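PDB 4MX8: periplasmic binding protein from Xylanimonas cellulosilytica, which probably binds a ferric siderophore or a related metal complex outside the cell and delivers it to an ABC transporter in the membrane. Local coordinates for residues Gln47-Thr59 with Tyr82-Ala96. Sequence-based numbering, arbitrary orientation.
Sequences QRIVVFDMAALDT and YLADDAFNAGTLFEA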
loop_
_atom_site.group_PDB
_atom_site.type_symbol
_atom_site.label_atom_id
_atom_site.label_comp_id
_atom_site.label_asym_id
_atom_site.label_seq_id
_atom_site.Cartn_x
_atom_site.Cartn_y
_atom_site.Cartn_z
ATOM N N GLN A 47 7.475 4.510 23.925
ATOM C CA GLN A 47 8.921 4.329 23.986
ATOM C C GLN A 47 9.435 3.017 23.333
ATOM O O GLN A 47 10.638 2.872 23.068
ATOM C CB GLN A 47 9.342 4.451 25.454
ATOM C CG GLN A 47 10.517 5.403 25.744
ATOM C CD GLN A 47 10.349 6.805 25.159
ATOM O OE1 GLN A 47 9.228 7.261 24.920
ATOM N NE2 GLN A 47 11.474 7.494 24.922
ATOM N N ARG A 48 8.521 2.073 23.085
ATOM C CA ARG A 48 8.842 0.799 22.439
ATOM C C ARG A 48 7.720 0.375 21.513
ATOM O O ARG A 48 6.825 -0.364 21.932
ATOM C CB ARG A 48 9.024 -0.318 23.465
ATOM C CG ARG A 48 10.452 -0.792 23.642
ATOM C CD ARG A 48 10.515 -2.289 23.912
ATOM N NE ARG A 48 11.825 -2.664 24.433
ATOM C CZ ARG A 48 12.831 -3.134 23.702
ATOM N NH1 ARG A 48 12.693 -3.323 22.399
ATOM N NH2 ARG A 48 13.986 -3.425 24.287
ATOM N N ILE A 49 7.764 0.821 20.259
ATOM C CA ILE A 49 6.694 0.522 19.314
ATOM C C ILE A 49 7.038 -0.705 18.481
ATOM O O ILE A 49 8.139 -0.814 17.943
ATOM C CB ILE A 49 6.440 1.700 18.352
ATOM C CG1 ILE A 49 6.430 3.028 19.103
ATOM C CG2 ILE A 49 5.143 1.494 17.598
ATOM C CD1 ILE A 49 6.287 4.213 18.206
ATOM N N VAL A 50 6.092 -1.629 18.374
ATOM C CA VAL A 50 6.248 -2.783 17.495
ATOM C C VAL A 50 5.252 -2.635 16.352
ATOM O O VAL A 50 4.065 -2.430 16.591
ATOM C CB VAL A 50 6.011 -4.088 18.253
ATOM C CG1 VAL A 50 6.093 -5.259 17.320
ATOM C CG2 VAL A 50 7.045 -4.228 19.340
ATOM N N VAL A 51 5.733 -2.715 15.113
ATOM C CA VAL A 51 4.886 -2.460 13.949
ATOM C C VAL A 51 4.925 -3.629 12.956
ATOM O O VAL A 51 6.004 -4.033 12.523
ATOM C CB VAL A 51 5.339 -1.171 13.223
ATOM C CG1 VAL A 51 4.578 -0.980 11.913
ATOM C CG2 VAL A 51 5.164 0.030 14.116
ATOM N N PHE A 52 3.758 -4.156 12.591
ATOM C CA PHE A 52 3.677 -5.210 11.578
ATOM C C PHE A 52 3.275 -4.712 10.181
ATOM O O PHE A 52 3.499 -5.400 9.189
ATOM C CB PHE A 52 2.687 -6.306 12.001
ATOM C CG PHE A 52 3.183 -7.198 13.111
ATOM C CD1 PHE A 52 3.809 -8.397 12.833
ATOM C CD2 PHE A 52 2.997 -6.845 14.443
ATOM C CE1 PHE A 52 4.253 -9.231 13.870
ATOM C CE2 PHE A 52 3.436 -7.675 15.481
ATOM C CZ PHE A 52 4.065 -8.865 15.193
ATOM N N ASP A 53 2.645 -3.541 10.113
ATOM C CA ASP A 53 2.144 -2.967 8.852
ATOM C C ASP A 53 3.166 -1.951 8.325
ATOM O O ASP A 53 3.390 -0.905 8.943
ATOM C CB ASP A 53 0.769 -2.312 9.084
ATOM C CG ASP A 53 0.234 -1.566 7.853
ATOM O OD1 ASP A 53 0.230 -2.147 6.740
ATOM O OD2 ASP A 53 -0.209 -0.393 8.007
HETATM N N MSE A 54 3.802 -2.272 7.200
HETATM C CA MSE A 54 4.891 -1.441 6.678
HETATM C C MSE A 54 4.473 0.014 6.441
HETATM O O MSE A 54 5.298 0.928 6.492
HETATM C CB MSE A 54 5.501 -2.059 5.408
HETATM C CG MSE A 54 6.173 -3.432 5.592
HETATM SE SE MSE A 54 7.469 -3.516 7.042
HETATM C CE MSE A 54 6.321 -3.871 8.557
ATOM N N ALA A 55 3.186 0.233 6.200
ATOM C CA ALA A 55 2.751 1.582 5.925
ATOM C C ALA A 55 2.727 2.386 7.215
ATOM O O ALA A 55 3.051 3.577 7.220
ATOM C CB ALA A 55 1.420 1.574 5.263
ATOM N N ALA A 56 2.356 1.744 8.319
ATOM C CA ALA A 56 2.481 2.416 9.614
ATOM C C ALA A 56 3.941 2.608 9.984
ATOM O O ALA A 56 4.292 3.627 10.567
ATOM C CB ALA A 56 1.779 1.659 10.690
ATOM N N LEU A 57 4.784 1.625 9.658
ATOM C CA LEU A 57 6.219 1.757 9.918
ATOM C C LEU A 57 6.730 2.983 9.176
ATOM O O LEU A 57 7.408 3.821 9.756
ATOM C CB LEU A 57 7.000 0.500 9.508
ATOM C CG LEU A 57 8.475 0.435 9.946
ATOM C CD1 LEU A 57 8.898 -0.999 10.109
ATOM C CD2 LEU A 57 9.431 1.124 8.978
ATOM N N ASP A 58 6.383 3.066 7.894
ATOM C CA ASP A 58 6.720 4.195 7.041
ATOM C C ASP A 58 6.388 5.527 7.721
ATOM O O ASP A 58 7.274 6.347 7.975
ATOM C CB ASP A 58 5.945 4.068 5.729
ATOM C CG ASP A 58 6.335 5.117 4.693
ATOM O OD1 ASP A 58 6.938 6.161 5.052
ATOM O OD2 ASP A 58 6.013 4.897 3.500
ATOM N N THR A 59 5.112 5.738 8.021
ATOM C CA THR A 59 4.686 7.020 8.570
ATOM C C THR A 59 5.337 7.321 9.921
ATOM O O THR A 59 5.786 8.457 10.163
ATOM C CB THR A 59 3.153 7.150 8.641
ATOM O OG1 THR A 59 2.618 7.115 7.309
ATOM C CG2 THR A 59 2.763 8.466 9.273
ATOM N N TYR A 82 14.465 3.359 9.636
ATOM C CA TYR A 82 13.634 3.747 10.764
ATOM C C TYR A 82 13.601 2.689 11.889
ATOM O O TYR A 82 12.906 2.850 12.892
ATOM C CB TYR A 82 12.224 4.084 10.278
ATOM C CG TYR A 82 12.175 5.189 9.252
ATOM C CD1 TYR A 82 12.706 6.430 9.523
ATOM C CD2 TYR A 82 11.570 5.000 8.021
ATOM C CE1 TYR A 82 12.654 7.452 8.599
ATOM C CE2 TYR A 82 11.514 6.029 7.081
ATOM C CZ TYR A 82 12.065 7.253 7.386
ATOM O OH TYR A 82 12.035 8.283 6.483
ATOM N N LEU A 83 14.354 1.607 11.735
ATOM C CA LEU A 83 14.433 0.629 12.814
ATOM C C LEU A 83 15.428 1.067 13.895
ATOM O O LEU A 83 16.442 1.719 13.632
ATOM C CB LEU A 83 14.813 -0.758 12.292
ATOM C CG LEU A 83 13.927 -1.388 11.235
ATOM C CD1 LEU A 83 14.580 -2.619 10.692
ATOM C CD2 LEU A 83 12.603 -1.731 11.853
ATOM N N ALA A 84 15.102 0.710 15.128
ATOM C CA ALA A 84 16.013 0.839 16.243
ATOM C C ALA A 84 17.268 0.036 15.940
ATOM O O ALA A 84 17.186 -1.016 15.305
ATOM C CB ALA A 84 15.343 0.309 17.488
ATOM N N ASP A 85 18.428 0.509 16.395
ATOM C CA ASP A 85 19.683 -0.194 16.106
ATOM C C ASP A 85 19.680 -1.623 16.630
ATOM O O ASP A 85 20.443 -2.465 16.160
ATOM C CB ASP A 85 20.887 0.553 16.670
ATOM C CG ASP A 85 20.964 1.975 16.173
ATOM O OD1 ASP A 85 19.894 2.613 16.070
ATOM O OD2 ASP A 85 22.089 2.450 15.888
ATOM N N ASP A 86 18.815 -1.892 17.597
ATOM C CA ASP A 86 18.751 -3.208 18.210
ATOM C C ASP A 86 17.352 -3.781 18.031
ATOM O O ASP A 86 16.915 -4.633 18.818
ATOM C CB ASP A 86 19.080 -3.110 19.696
ATOM C CG ASP A 86 18.181 -2.115 20.424
ATOM O OD1 ASP A 86 17.956 -2.285 21.644
ATOM O OD2 ASP A 86 17.692 -1.163 19.773
ATOM N N ALA A 87 16.650 -3.305 17.002
ATOM C CA ALA A 87 15.282 -3.748 16.752
ATOM C C ALA A 87 15.229 -5.264 16.708
ATOM O O ALA A 87 16.170 -5.907 16.224
ATOM C CB ALA A 87 14.739 -3.158 15.468
ATOM N N PHE A 88 14.147 -5.821 17.246
ATOM C CA PHE A 88 14.004 -7.260 17.370
ATOM C C PHE A 88 12.983 -7.761 16.352
ATOM O O PHE A 88 12.104 -7.001 15.918
ATOM C CB PHE A 88 13.610 -7.645 18.804
ATOM C CG PHE A 88 12.188 -7.300 19.168
ATOM C CD1 PHE A 88 11.165 -8.230 18.993
ATOM C CD2 PHE A 88 11.867 -6.050 19.678
ATOM C CE1 PHE A 88 9.856 -7.919 19.316
ATOM C CE2 PHE A 88 10.559 -5.729 19.997
ATOM C CZ PHE A 88 9.556 -6.670 19.827
ATOM N N ASN A 89 13.099 -9.034 15.969
ATOM C CA ASN A 89 12.185 -9.596 14.975
ATOM C C ASN A 89 10.859 -10.042 15.614
ATOM O O ASN A 89 10.839 -10.929 16.467
ATOM C CB ASN A 89 12.872 -10.728 14.193
ATOM C CG ASN A 89 11.989 -11.311 13.113
ATOM O OD1 ASN A 89 12.100 -10.958 11.928
ATOM N ND2 ASN A 89 11.106 -12.234 13.513
ATOM N N ALA A 90 9.758 -9.426 15.192
ATOM C CA ALA A 90 8.452 -9.650 15.827
ATOM C C ALA A 90 7.645 -10.764 15.191
ATOM O O ALA A 90 6.605 -11.151 15.720
ATOM C CB ALA A 90 7.631 -8.374 15.815
ATOM N N GLY A 91 8.104 -11.257 14.046
ATOM C CA GLY A 91 7.336 -12.240 13.301
ATOM C C GLY A 91 7.491 -12.082 11.801
ATOM O O GLY A 91 8.608 -11.917 11.312
ATOM N N THR A 92 6.372 -12.154 11.079
ATOM C CA THR A 92 6.334 -11.851 9.645
ATOM C C THR A 92 5.134 -10.945 9.395
ATOM O O THR A 92 4.466 -10.541 10.340
ATOM C CB THR A 92 6.140 -13.094 8.806
ATOM O OG1 THR A 92 4.820 -13.589 9.049
ATOM C CG2 THR A 92 7.180 -14.156 9.151
ATOM N N LEU A 93 4.844 -10.647 8.131
ATOM C CA LEU A 93 3.739 -9.744 7.802
ATOM C C LEU A 93 2.385 -10.332 8.192
ATOM O O LEU A 93 1.393 -9.618 8.233
ATOM C CB LEU A 93 3.723 -9.437 6.308
ATOM C CG LEU A 93 4.931 -8.677 5.759
ATOM C CD1 LEU A 93 4.835 -8.521 4.251
ATOM C CD2 LEU A 93 5.031 -7.331 6.450
ATOM N N PHE A 94 2.365 -11.634 8.475
ATOM C CA PHE A 94 1.133 -12.384 8.677
ATOM C C PHE A 94 1.019 -12.989 10.071
ATOM O O PHE A 94 -0.063 -13.436 10.475
ATOM C CB PHE A 94 1.082 -13.563 7.717
ATOM C CG PHE A 94 0.951 -13.192 6.283
ATOM C CD1 PHE A 94 -0.247 -12.748 5.771
ATOM C CD2 PHE A 94 2.013 -13.350 5.426
ATOM C CE1 PHE A 94 -0.368 -12.437 4.421
ATOM C CE2 PHE A 94 1.893 -13.047 4.076
ATOM C CZ PHE A 94 0.707 -12.592 3.572
ATOM N N GLU A 95 2.135 -13.049 10.785
ATOM C CA GLU A 95 2.206 -13.885 11.968
ATOM C C GLU A 95 3.092 -13.269 13.033
ATOM O O GLU A 95 4.147 -12.707 12.731
ATOM C CB GLU A 95 2.748 -15.256 11.570
ATOM C CG GLU A 95 2.460 -16.352 12.569
ATOM C CD GLU A 95 2.831 -17.729 12.052
ATOM O OE1 GLU A 95 3.479 -17.808 10.980
ATOM O OE2 GLU A 95 2.473 -18.729 12.723
ATOM N N ALA A 96 2.676 -13.383 14.288
ATOM C CA ALA A 96 3.428 -12.786 15.389
ATOM C C ALA A 96 4.132 -13.820 16.272
ATOM O O ALA A 96 3.558 -14.857 16.600
ATOM C CB ALA A 96 2.499 -11.921 16.231
HETATM O O HOH W 1 1.267 -6.772 8.119
#
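Val50 and Phe52 lie alongside Ala90 and Leu93, with CA atoms 7.4 Å apart for Val50 and Ala90 and 5.9 Å for Phe52 and Leu93. No direct hydrogen bond joins segments 47-59 and 82-96. Apolar side chains, a few backbone atoms and one bridging water make the contact.

Phe52 buries more surface here than any other residue. Its CG is anti to its own carbonyl carbon (chi1 -73°), which sends the ring into the bend of residues 90-96. Thr92 O meets the ring edge in plane, 3.4 Å from Phe52 CD1. Ala90 O and Gly91 CA also lie at the edge. The methyls of Ala90 and Ala96 flank the ring tip, with Ala96 CB 3.6 Å from Phe52 CZ. Trimming Phe52 to an alanine is likely to open a gap in this bend and leave both methyls without the ring between them. Thr92 N bonds to Glu95 O, and Thr92 OG1 forms an ST turn with Phe94 N. A water bonds to both Phe52 O and Leu93 O. Leu93 CD2 reaches CG of Met54, a selenomethionine.

Val50 divides its branches. CG1, anti to the backbone N (chi1 177°), meets Ala90 CB at 3.8 Å, and CG2 touches Phe88 CZ at 3.5 Å. Arg48 NH1 approaches Phe88 CD2, with the guanidinium and ring planes 65° apart. Leu57 CD1 meets Leu83 CD2 at 4.2 Å.

Residues 49-62 run from a parallel strand into a helix, as in the alpha/beta fold of periplasmic binding proteins. The contact joins this unit to strand 87-89 and the loop after it. Strand 67-70 bonds to Ile49 and Val51 and pairs in parallel with strand 87-89. Strand 108-111 bonds to Val50. Helix 98-104 packs on Phe52 and Ala90 through Ile101, and on Arg48 and Phe88 through Gln104.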